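Local coordinates for AbiEi antitoxin C-terminal domain-containing protein (Mycobacterium tuberculosis, PDB 1ZEL), which is of unproven function but probably binds DNA through an N-terminal winged-helix domain and is related to AbiEi-type antitoxins, at residues 4-8 with 61-67; 31-35 with 70-74; 110-114 with 173-177. All blocks are in the same frame, centred on the assembly; numbering follows the deposited sequence.

Contact 1 of 3, residues 4-8 with 61-67; sequences VVSPA and IGWLVQL. Unlike the reference sequence in segment 4-8: V4 (reference Met).
In the winged-helix domain, the N-terminal strand 3-5 and the turn after it lie against the junction where helix 51-61 gives way to strand 64-66, the first strand of the wing hairpin. The two segments run in nearly opposite directions, 166° apart end to end, but no backbone hydrogen bond joins them; strand 3-5 pairs instead with strand 82-84. G62 is the C' residue of a Schellman motif (W63 N to L58 O, G62 N to R59 O) and has phi/psi 111/8. A side chain here would collide with S6 OG and A8 CB, so the bare glycine lets the turn approach to a CA-CA distance of 4.9 Å between A8 and G62. V65, extended at -121/126 with chi1 t, points toward the N-terminal strand. Its CG1 lies 3.5 Å from CG1 of V4 (also t; Met in the reference sequence), and its CG2 lies 4.2 Å from P7 CD. L88 of helix 88-96 touches both V4 and L67, continuing this apolar patch. A8 CB packs 3.0 Å from I61 O. With chi1 t, S6 closes an ST turn, A8 N donating to S6 OG at 3.1 Å, while S6 OG itself donates to G62 O at 2.8 Å.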
ATOM      1  N   VAL A   4       3.898  -2.266 -16.702  1.00 29.61           N
ATOM      2  CA  VAL A   4       5.264  -2.345 -17.162  1.00 28.42           C
ATOM      3  C   VAL A   4       5.140  -2.766 -18.636  1.00 27.49           C
ATOM      4  O   VAL A   4       4.530  -3.800 -18.930  1.00 26.82           O
ATOM      5  CB  VAL A   4       6.030  -3.389 -16.353  1.00 28.48           C
ATOM      6  CG1 VAL A   4       7.441  -3.503 -16.855  1.00 28.16           C
ATOM      7  CG2 VAL A   4       6.014  -3.013 -14.849  1.00 30.93           C
ATOM      8  N   VAL A   5       5.720  -1.970 -19.531  1.00 25.15           N
ATOM      9  CA  VAL A   5       5.523  -2.078 -20.975  1.00 23.98           C
ATOM     10  C   VAL A   5       6.824  -2.500 -21.655  1.00 24.19           C
ATOM     11  O   VAL A   5       7.910  -1.948 -21.364  1.00 24.41           O
ATOM     12  CB  VAL A   5       5.066  -0.711 -21.555  1.00 24.74           C
ATOM     13  CG1 VAL A   5       4.867  -0.763 -23.078  1.00 21.19           C
ATOM     14  CG2 VAL A   5       3.779  -0.246 -20.875  1.00 22.53           C
ATOM     15  N   SER A   6       6.742  -3.477 -22.560  1.00 22.70           N
ATOM     16  CA  SER A   6       7.891  -3.777 -23.397  1.00 22.40           C
ATOM     17  C   SER A   6       8.138  -2.639 -24.387  1.00 22.91           C
ATOM     18  O   SER A   6       7.225  -2.243 -25.121  1.00 23.21           O
ATOM     19  CB  SER A   6       7.687  -5.066 -24.183  1.00 21.81           C
ATOM     20  OG  SER A   6       8.785  -5.221 -25.064  1.00 23.37           O
ATOM     21  N   PRO A   7       9.375  -2.116 -24.431  1.00 23.17           N
ATOM     22  CA  PRO A   7       9.677  -1.065 -25.405  1.00 23.54           C
ATOM     23  C   PRO A   7       9.647  -1.578 -26.840  1.00 24.09           C
ATOM     24  O   PRO A   7       9.654  -0.777 -27.774  1.00 23.72           O
ATOM     25  CB  PRO A   7      11.108  -0.649 -25.035  1.00 24.69           C
ATOM     26  CG  PRO A   7      11.684  -1.831 -24.394  1.00 24.68           C
ATOM     27  CD  PRO A   7      10.557  -2.466 -23.620  1.00 23.18           C
ATOM     28  N   ALA A   8       9.596  -2.902 -27.012  1.00 24.02           N
ATOM     29  CA  ALA A   8       9.573  -3.505 -28.336  1.00 23.91           C
ATOM     30  C   ALA A   8       8.182  -3.797 -28.869  1.00 23.78           C
ATOM     31  O   ALA A   8       8.048  -4.273 -29.979  1.00 24.54           O
ATOM     32  CB  ALA A   8      10.381  -4.767 -28.354  1.00 23.86           C
ATOM     33  N   ILE A  61      15.885  -5.652 -26.614  1.00 24.24           N
ATOM     34  CA  ILE A  61      14.895  -6.250 -27.495  1.00 24.97           C
ATOM     35  C   ILE A  61      13.519  -6.434 -26.856  1.00 24.39           C
ATOM     36  O   ILE A  61      12.559  -6.729 -27.563  1.00 25.05           O
ATOM     37  CB  ILE A  61      15.400  -7.535 -28.215  1.00 25.34           C
ATOM     38  CG1 ILE A  61      15.582  -8.697 -27.262  1.00 28.46           C
ATOM     39  CG2 ILE A  61      16.690  -7.262 -28.970  1.00 26.62           C
ATOM     40  CD1 ILE A  61      16.139  -9.922 -27.960  1.00 32.44           C
ATOM     41  N   GLY A  62      13.421  -6.245 -25.535  1.00 22.93           N
ATOM     42  CA  GLY A  62      12.106  -5.985 -24.917  1.00 21.81           C
ATOM     43  C   GLY A  62      11.545  -7.078 -24.041  1.00 21.96           C
ATOM     44  O   GLY A  62      10.381  -6.999 -23.611  1.00 22.16           O
ATOM     45  N   TRP A  63      12.365  -8.097 -23.771  1.00 20.78           N
ATOM     46  CA  TRP A  63      11.915  -9.245 -22.982  1.00 20.61           C
ATOM     47  C   TRP A  63      12.013  -9.009 -21.481  1.00 20.97           C
ATOM     48  O   TRP A  63      11.224  -9.548 -20.730  1.00 20.43           O
ATOM     49  CB  TRP A  63      12.709 -10.510 -23.373  1.00 19.76           C
ATOM     50  CG  TRP A  63      12.303 -11.066 -24.731  1.00 19.62           C
ATOM     51  CD1 TRP A  63      13.019 -11.002 -25.912  1.00 15.99           C
ATOM     52  CD2 TRP A  63      11.076 -11.737 -25.032  1.00 16.51           C
ATOM     53  NE1 TRP A  63      12.301 -11.623 -26.929  1.00 15.87           N
ATOM     54  CE2 TRP A  63      11.103 -12.073 -26.406  1.00 17.14           C
ATOM     55  CE3 TRP A  63       9.937 -12.077 -24.264  1.00 17.47           C
ATOM     56  CZ2 TRP A  63      10.038 -12.737 -27.036  1.00 19.56           C
ATOM     57  CZ3 TRP A  63       8.873 -12.738 -24.883  1.00 19.67           C
ATOM     58  CH2 TRP A  63       8.926 -13.055 -26.275  1.00 15.04           C
ATOM     59  N   LEU A  64      13.029  -8.251 -21.053  1.00 20.10           N
ATOM     60  CA  LEU A  64      13.227  -7.897 -19.651  1.00 19.78           C
ATOM     61  C   LEU A  64      13.099  -6.383 -19.516  1.00 21.17           C
ATOM     62  O   LEU A  64      13.650  -5.634 -20.335  1.00 20.43           O
ATOM     63  CB  LEU A  64      14.655  -8.331 -19.195  1.00 19.73           C
ATOM     64  CG  LEU A  64      14.940  -9.834 -19.160  1.00 18.98           C
ATOM     65  CD1 LEU A  64      16.373 -10.081 -18.644  1.00 18.57           C
ATOM     66  CD2 LEU A  64      13.895 -10.626 -18.305  1.00 16.21           C
ATOM     67  N   VAL A  65      12.380  -5.931 -18.491  1.00 20.60           N
ATOM     68  CA  VAL A  65      12.265  -4.501 -18.199  1.00 21.04           C
ATOM     69  C   VAL A  65      12.789  -4.297 -16.786  1.00 21.35           C
ATOM     70  O   VAL A  65      12.349  -4.993 -15.837  1.00 20.49           O
ATOM     71  CB  VAL A  65      10.820  -4.007 -18.316  1.00 20.78           C
ATOM     72  CG1 VAL A  65      10.676  -2.568 -17.780  1.00 20.97           C
ATOM     73  CG2 VAL A  65      10.356  -4.070 -19.785  1.00 19.00           C
ATOM     74  N   GLN A  66      13.752  -3.392 -16.659  1.00 20.70           N
ATOM     75  CA  GLN A  66      14.406  -3.160 -15.377  1.00 21.17           C
ATOM     76  C   GLN A  66      13.400  -2.694 -14.329  1.00 20.98           C
ATOM     77  O   GLN A  66      12.584  -1.788 -14.582  1.00 19.25           O
ATOM     78  CB  GLN A  66      15.559  -2.160 -15.511  1.00 21.90           C
ATOM     79  CG  GLN A  66      16.485  -2.172 -14.321  1.00 23.83           C
ATOM     80  CD  GLN A  66      17.727  -1.339 -14.553  1.00 32.81           C
ATOM     81  OE1 GLN A  66      18.291  -1.333 -15.647  1.00 33.01           O
ATOM     82  NE2 GLN A  66      18.170  -0.639 -13.514  1.00 36.07           N
ATOM     83  N   LEU A  67      13.460  -3.316 -13.149  1.00 19.31           N
ATOM     84  CA  LEU A  67      12.646  -2.870 -12.025  1.00 18.66           C
ATOM     85  C   LEU A  67      13.453  -1.987 -11.059  1.00 18.90           C
ATOM     86  O   LEU A  67      14.679  -1.949 -11.146  1.00 17.93           O
ATOM     87  CB  LEU A  67      12.019  -4.076 -11.309  1.00 17.85           C
ATOM     88  CG  LEU A  67      10.930  -4.812 -12.095  1.00 19.85           C
ATOM     89  CD1 LEU A  67      10.542  -6.111 -11.324  1.00 14.65           C
ATOM     90  CD2 LEU A  67       9.671  -3.916 -12.422  1.00 20.45           C
TER

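Contact 2 of 3, residues 31-35 with 70-74; sequences VVVTK and KGTWA. With FMT (formic acid), chain M.
Strand 33-34 pairs antiparallel with strand 72-75. V33 and W73 form the hydrogen-bonded pair: V33 N to W73 O and W73 N to V33 O are both 2.8 Å. T34 and T72 form the next, non-hydrogen-bonded pair, CA to CA 4.5 Å. Beyond it K35 N, at the start of helix 35-44, donates to G71 O at 2.9 Å; at G71's positive phi (87/20) a CB would jam against K70 O. V33 (chi1 t) and W73 (chi1 m, chi2 -94°) point to one face of the sheet, their CB atoms 4.4 Å apart. The indole reaches along the partner strand, so that W73 CZ3 comes 3.6 Å from K35 CB and 3.5 Å from K35 N, with V33 O and K35 N at the ring edge. I55 of helix 51-61 packs against both W73 and K35. The K35 side chain is t at all four chi angles and leads away to a salt bridge with D52. On the opposite face T34 and T72 are both chi1 p: T34 OG1 caps D37 N as the helix N-cap, and T72 OG1 bonds V69 O. V32 (chi1 t) brings CG1 to 3.8 Å from T72 CB. K70 N donates a hydrogen bond to FMT O1 at 2.9 Å, the formic acid probably coming from the crystallisation liquor; G137 N also bonds it. A short strand leading into a helix and added to the edge of a two-stranded wing is characteristic of the winged helix-turn-helix fold.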
ATOM      1  N   VAL A  31       7.417 -14.127 -10.980  1.00 20.78           N
ATOM      2  CA  VAL A  31       6.847 -12.785 -10.781  1.00 21.77           C
ATOM      3  C   VAL A  31       7.897 -11.733 -11.110  1.00 21.79           C
ATOM      4  O   VAL A  31       7.615 -10.767 -11.802  1.00 22.26           O
ATOM      5  CB  VAL A  31       6.408 -12.522  -9.341  1.00 21.76           C
ATOM      6  CG1 VAL A  31       5.632 -11.187  -9.288  1.00 21.71           C
ATOM      7  CG2 VAL A  31       5.516 -13.655  -8.826  1.00 26.64           C
ATOM      8  N   VAL A  32       9.109 -11.956 -10.606  1.00 21.00           N
ATOM      9  CA  VAL A  32      10.236 -11.062 -10.792  1.00 20.53           C
ATOM     10  C   VAL A  32      11.417 -11.951 -11.176  1.00 20.53           C
ATOM     11  O   VAL A  32      11.544 -13.055 -10.648  1.00 19.06           O
ATOM     12  CB  VAL A  32      10.578 -10.369  -9.462  1.00 20.33           C
ATOM     13  CG1 VAL A  32      11.912  -9.682  -9.542  1.00 20.34           C
ATOM     14  CG2 VAL A  32       9.476  -9.392  -9.043  1.00 20.53           C
ATOM     15  N   VAL A  33      12.253 -11.464 -12.095  1.00 19.65           N
ATOM     16  CA  VAL A  33      13.480 -12.152 -12.479  1.00 20.37           C
ATOM     17  C   VAL A  33      14.666 -11.488 -11.795  1.00 19.52           C
ATOM     18  O   VAL A  33      14.946 -10.329 -12.066  1.00 19.11           O
ATOM     19  CB  VAL A  33      13.700 -12.060 -14.034  1.00 20.84           C
ATOM     20  CG1 VAL A  33      14.981 -12.778 -14.434  1.00 18.16           C
ATOM     21  CG2 VAL A  33      12.514 -12.690 -14.782  1.00 20.86           C
ATOM     22  N   THR A  34      15.389 -12.218 -10.951  1.00 19.57           N
ATOM     23  CA  THR A  34      16.607 -11.678 -10.357  1.00 20.23           C
ATOM     24  C   THR A  34      17.785 -11.904 -11.300  1.00 20.44           C
ATOM     25  O   THR A  34      17.733 -12.774 -12.178  1.00 20.86           O
ATOM     26  CB  THR A  34      16.913 -12.292  -8.972  1.00 20.79           C
ATOM     27  OG1 THR A  34      17.256 -13.670  -9.121  1.00 22.22           O
ATOM     28  CG2 THR A  34      15.697 -12.210  -8.071  1.00 19.32           C
ATOM     29  N   LYS A  35      18.860 -11.144 -11.108  1.00 20.37           N
ATOM     30  CA  LYS A  35      20.061 -11.345 -11.891  1.00 21.25           C
ATOM     31  C   LYS A  35      20.606 -12.776 -11.746  1.00 20.32           C
ATOM     32  O   LYS A  35      21.095 -13.360 -12.717  1.00 19.52           O
ATOM     33  CB  LYS A  35      21.148 -10.330 -11.516  1.00 21.46           C
ATOM     34  CG  LYS A  35      22.380 -10.510 -12.388  1.00 24.29           C
ATOM     35  CD  LYS A  35      23.347  -9.383 -12.237  1.00 30.60           C
ATOM     36  CE  LYS A  35      24.595  -9.658 -13.033  1.00 34.91           C
ATOM     37  NZ  LYS A  35      25.548  -8.565 -12.732  1.00 36.35           N
ATOM     38  N   LYS A  70      17.730  -2.884  -7.402  1.00 18.78           N
ATOM     39  CA  LYS A  70      18.902  -3.367  -8.130  1.00 19.75           C
ATOM     40  C   LYS A  70      18.892  -4.885  -8.263  1.00 19.61           C
ATOM     41  O   LYS A  70      18.685  -5.609  -7.282  1.00 20.22           O
ATOM     42  CB  LYS A  70      20.193  -2.914  -7.442  1.00 19.98           C
ATOM     43  N   GLY A  71      19.126  -5.367  -9.474  1.00 20.10           N
ATOM     44  CA  GLY A  71      19.287  -6.797  -9.692  1.00 19.13           C
ATOM     45  C   GLY A  71      17.972  -7.516  -9.929  1.00 19.21           C
ATOM     46  O   GLY A  71      17.895  -8.731  -9.748  1.00 19.11           O
ATOM     47  N   THR A  72      16.940  -6.761 -10.320  1.00 18.72           N
ATOM     48  CA  THR A  72      15.617  -7.315 -10.618  1.00 17.71           C
ATOM     49  C   THR A  72      15.072  -6.774 -11.947  1.00 18.50           C
ATOM     50  O   THR A  72      15.341  -5.616 -12.328  1.00 18.13           O
ATOM     51  CB  THR A  72      14.592  -7.006  -9.506  1.00 17.38           C
ATOM     52  OG1 THR A  72      14.374  -5.596  -9.432  1.00 16.60           O
ATOM     53  CG2 THR A  72      15.094  -7.503  -8.163  1.00 16.26           C
ATOM     54  N   TRP A  73      14.295  -7.626 -12.631  1.00 19.18           N
ATOM     55  CA  TRP A  73      13.692  -7.310 -13.909  1.00 19.64           C
ATOM     56  C   TRP A  73      12.335  -7.954 -13.941  1.00 19.69           C
ATOM     57  O   TRP A  73      12.094  -8.935 -13.241  1.00 20.63           O
ATOM     58  CB  TRP A  73      14.531  -7.878 -15.071  1.00 20.95           C
ATOM     59  CG  TRP A  73      15.792  -7.155 -15.244  1.00 18.77           C
ATOM     60  CD1 TRP A  73      16.032  -6.106 -16.090  1.00 25.42           C
ATOM     61  CD2 TRP A  73      16.990  -7.386 -14.529  1.00 20.62           C
ATOM     62  NE1 TRP A  73      17.330  -5.666 -15.936  1.00 28.18           N
ATOM     63  CE2 TRP A  73      17.937  -6.428 -14.973  1.00 24.21           C
ATOM     64  CE3 TRP A  73      17.366  -8.311 -13.548  1.00 21.66           C
ATOM     65  CZ2 TRP A  73      19.254  -6.385 -14.483  1.00 26.00           C
ATOM     66  CZ3 TRP A  73      18.671  -8.251 -13.045  1.00 23.90           C
ATOM     67  CH2 TRP A  73      19.594  -7.288 -13.510  1.00 25.50           C
ATOM     68  N   ALA A  74      11.452  -7.409 -14.767  1.00 19.65           N
ATOM     69  CA  ALA A  74      10.210  -8.067 -15.116  1.00 19.41           C
ATOM     70  C   ALA A  74      10.350  -8.729 -16.488  1.00 20.31           C
ATOM     71  O   ALA A  74      10.864  -8.121 -17.439  1.00 20.21           O
ATOM     72  CB  ALA A  74       9.035  -7.044 -15.133  1.00 19.92           C
TER
HETATM   73  C   FMT M 716      18.110  -0.044  -4.530  1.00 45.80           C
HETATM   74  O1  FMT M 716      17.961  -1.093  -5.159  1.00 44.47           O
HETATM   75  O2  FMT M 716      17.496   1.005  -4.751  1.00 46.48           O

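Contact 3 of 3, residues 110-114 with 173-177; sequences AWHLG and AWATG
A tight turn packs against the last turn of helix 106-113, where the side chains of H112 and L113 meet its side chains and backbone, with no hydrogen bond between the two segments. The helix ends in a Schellman motif at G114 (phi/psi 100/18), whose two backbone bonds, to A110 O and W111 O, are weak. In the second segment, A173 opens a type I beta turn, accepting T176 N at its O (2.9 Å). W174, at -59/-30 with chi1 p and chi2 -84°, reaches back to the helix: its CZ3 lies 3.5 Å from L113 CD2 and 3.6 Å from H112 CB, and W174 O is 3.5 Å from the same H112 CB. A175, whose CA is 5.6 Å from that of H112, sets its CA over one face of the imidazole, a CH-pi contact 4.0 Å from the ring centroid and 18° off the normal; H112 has chi1 m and chi2 -64°. T176, with positive phi (65/20), places CG2 3.9 Å from H112 CE1, while its OG1 bonds A175 O at 2.6 Å. Y87 and R91 bind H112 NE2 and T176 OG1 respectively. Within the AbiEi C-terminal family region, the contact thus joins the end of helix 106-113 to the loop preceding helix 183-192, whose P183 and L186 touch L113 and A110, with R91 reaching in from helix 88-96.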
ATOM      1  N   ALA A 110      -6.975   0.983   1.695  1.00 19.18           N
ATOM      2  CA  ALA A 110      -8.396   1.366   1.627  1.00 18.93           C
ATOM      3  C   ALA A 110      -9.063   0.799   0.374  1.00 19.96           C
ATOM      4  O   ALA A 110     -10.250   0.408   0.387  1.00 19.86           O
ATOM      5  CB  ALA A 110      -8.530   2.911   1.634  1.00 19.00           C
ATOM      6  N   TRP A 111      -8.321   0.786  -0.732  1.00 20.18           N
ATOM      7  CA  TRP A 111      -8.863   0.335  -2.009  1.00 20.01           C
ATOM      8  C   TRP A 111      -9.226  -1.144  -1.939  1.00 20.34           C
ATOM      9  O   TRP A 111     -10.339  -1.536  -2.260  1.00 19.99           O
ATOM     10  CB  TRP A 111      -7.852   0.632  -3.137  1.00 20.01           C
ATOM     11  CG  TRP A 111      -8.070  -0.118  -4.428  1.00 20.50           C
ATOM     12  CD1 TRP A 111      -7.243  -1.053  -4.986  1.00 19.71           C
ATOM     13  CD2 TRP A 111      -9.179   0.023  -5.336  1.00 19.58           C
ATOM     14  NE1 TRP A 111      -7.761  -1.500  -6.174  1.00 16.98           N
ATOM     15  CE2 TRP A 111      -8.944  -0.855  -6.415  1.00 17.75           C
ATOM     16  CE3 TRP A 111     -10.328   0.817  -5.346  1.00 23.96           C
ATOM     17  CZ2 TRP A 111      -9.825  -0.986  -7.480  1.00 23.55           C
ATOM     18  CZ3 TRP A 111     -11.224   0.677  -6.408  1.00 22.48           C
ATOM     19  CH2 TRP A 111     -10.960  -0.218  -7.459  1.00 24.20           C
ATOM     20  N   HIS A 112      -8.296  -1.966  -1.470  1.00 20.86           N
ATOM     21  CA  HIS A 112      -8.533  -3.401  -1.417  1.00 20.00           C
ATOM     22  C   HIS A 112      -9.511  -3.815  -0.314  1.00 20.02           C
ATOM     23  O   HIS A 112     -10.171  -4.842  -0.451  1.00 20.58           O
ATOM     24  CB  HIS A 112      -7.208  -4.159  -1.314  1.00 20.59           C
ATOM     25  CG  HIS A 112      -6.343  -4.027  -2.536  1.00 19.88           C
ATOM     26  ND1 HIS A 112      -6.723  -4.514  -3.773  1.00 24.41           N
ATOM     27  CD2 HIS A 112      -5.113  -3.482  -2.707  1.00 21.55           C
ATOM     28  CE1 HIS A 112      -5.775  -4.249  -4.658  1.00 22.05           C
ATOM     29  NE2 HIS A 112      -4.785  -3.626  -4.036  1.00 19.58           N
ATOM     30  N   LEU A 113      -9.607  -3.013   0.748  1.00 19.61           N
ATOM     31  CA  LEU A 113     -10.568  -3.230   1.829  1.00 19.68           C
ATOM     32  C   LEU A 113     -11.959  -2.777   1.388  1.00 20.27           C
ATOM     33  O   LEU A 113     -12.974  -3.159   1.996  1.00 20.88           O
ATOM     34  CB  LEU A 113     -10.157  -2.457   3.094  1.00 20.71           C
ATOM     35  CG  LEU A 113      -8.994  -2.983   3.944  1.00 20.95           C
ATOM     36  CD1 LEU A 113      -8.632  -2.005   5.088  1.00 19.45           C
ATOM     37  CD2 LEU A 113      -9.308  -4.391   4.478  1.00 20.71           C
ATOM     38  N   GLY A 114     -12.005  -1.985   0.322  1.00 20.26           N
ATOM     39  CA  GLY A 114     -13.290  -1.652  -0.322  1.00 20.46           C
ATOM     40  C   GLY A 114     -13.881  -0.300   0.014  1.00 21.64           C
ATOM     41  O   GLY A 114     -15.056  -0.050  -0.277  1.00 19.52           O
ATOM     42  N   ALA A 173      -4.953 -13.352  -0.662  1.00 23.09           N
ATOM     43  CA  ALA A 173      -4.765 -12.554  -1.896  1.00 22.24           C
ATOM     44  C   ALA A 173      -5.626 -11.299  -2.046  1.00 21.03           C
ATOM     45  O   ALA A 173      -5.679 -10.668  -3.148  1.00 20.53           O
ATOM     46  CB  ALA A 173      -4.955 -13.448  -3.082  1.00 23.85           C
ATOM     47  N   TRP A 174      -6.281 -10.900  -0.958  1.00 20.98           N
ATOM     48  CA  TRP A 174      -7.173  -9.729  -0.989  1.00 20.50           C
ATOM     49  C   TRP A 174      -6.461  -8.422  -1.399  1.00 20.32           C
ATOM     50  O   TRP A 174      -7.094  -7.551  -1.987  1.00 20.36           O
ATOM     51  CB  TRP A 174      -7.927  -9.577   0.348  1.00 19.93           C
ATOM     52  CG  TRP A 174      -7.042  -9.133   1.462  1.00 19.28           C
ATOM     53  CD1 TRP A 174      -6.232  -9.910   2.252  1.00 23.16           C
ATOM     54  CD2 TRP A 174      -6.834  -7.789   1.872  1.00 20.14           C
ATOM     55  NE1 TRP A 174      -5.537  -9.115   3.136  1.00 19.95           N
ATOM     56  CE2 TRP A 174      -5.893  -7.807   2.921  1.00 21.27           C
ATOM     57  CE3 TRP A 174      -7.339  -6.564   1.439  1.00 18.20           C
ATOM     58  CZ2 TRP A 174      -5.450  -6.638   3.545  1.00 22.71           C
ATOM     59  CZ3 TRP A 174      -6.923  -5.401   2.085  1.00 23.51           C
ATOM     60  CH2 TRP A 174      -5.975  -5.450   3.121  1.00 22.12           C
ATOM     61  N   ALA A 175      -5.164  -8.295  -1.085  1.00 20.30           N
ATOM     62  CA  ALA A 175      -4.336  -7.145  -1.542  1.00 20.84           C
ATOM     63  C   ALA A 175      -3.274  -7.617  -2.553  1.00 22.74           C
ATOM     64  O   ALA A 175      -2.109  -7.140  -2.549  1.00 22.44           O
ATOM     65  CB  ALA A 175      -3.675  -6.401  -0.347  1.00 19.05           C
ATOM     66  N   THR A 176      -3.695  -8.574  -3.393  1.00 23.87           N
ATOM     67  CA  THR A 176      -2.924  -9.168  -4.496  1.00 25.35           C
ATOM     68  C   THR A 176      -1.715  -9.953  -4.026  1.00 25.99           C
ATOM     69  O   THR A 176      -0.762 -10.160  -4.798  1.00 27.00           O
ATOM     70  CB  THR A 176      -2.439  -8.119  -5.518  1.00 25.92           C
ATOM     71  OG1 THR A 176      -1.307  -7.423  -4.969  1.00 30.46           O
ATOM     72  CG2 THR A 176      -3.536  -7.137  -5.878  1.00 25.62           C
ATOM     73  N   GLY A 177      -1.725 -10.350  -2.757  1.00 24.75           N
ATOM     74  CA  GLY A 177      -0.659 -11.173  -2.230  1.00 24.77           C
ATOM     75  C   GLY A 177       0.360 -10.460  -1.369  1.00 24.33           C
ATOM     76  O   GLY A 177       1.238 -11.106  -0.812  1.00 24.45           O
TER

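From the N terminus, contact 1 closes the first loop, bringing residues 61-67 back to strand 3-5 across a connection rich in helix. Contact 2 starts within that span, at 31-35, and closes beyond it at 70-74, so the two cross along the chain. They also touch: strands 64-66 and 72-75 are neighbours in one sheet, with V65 O 2.8 Å from A74 N, a probable hydrogen bond. Together they join the N-terminal strand, the end of helix 51-61, the start of helix 35-44 and the wing strands. Contact 3 follows in series, its centre about 27 and 24 Å from those of contacts 1 and 2, and closes 110-114 onto 173-177; helix 88-96 has side chains reaching all three.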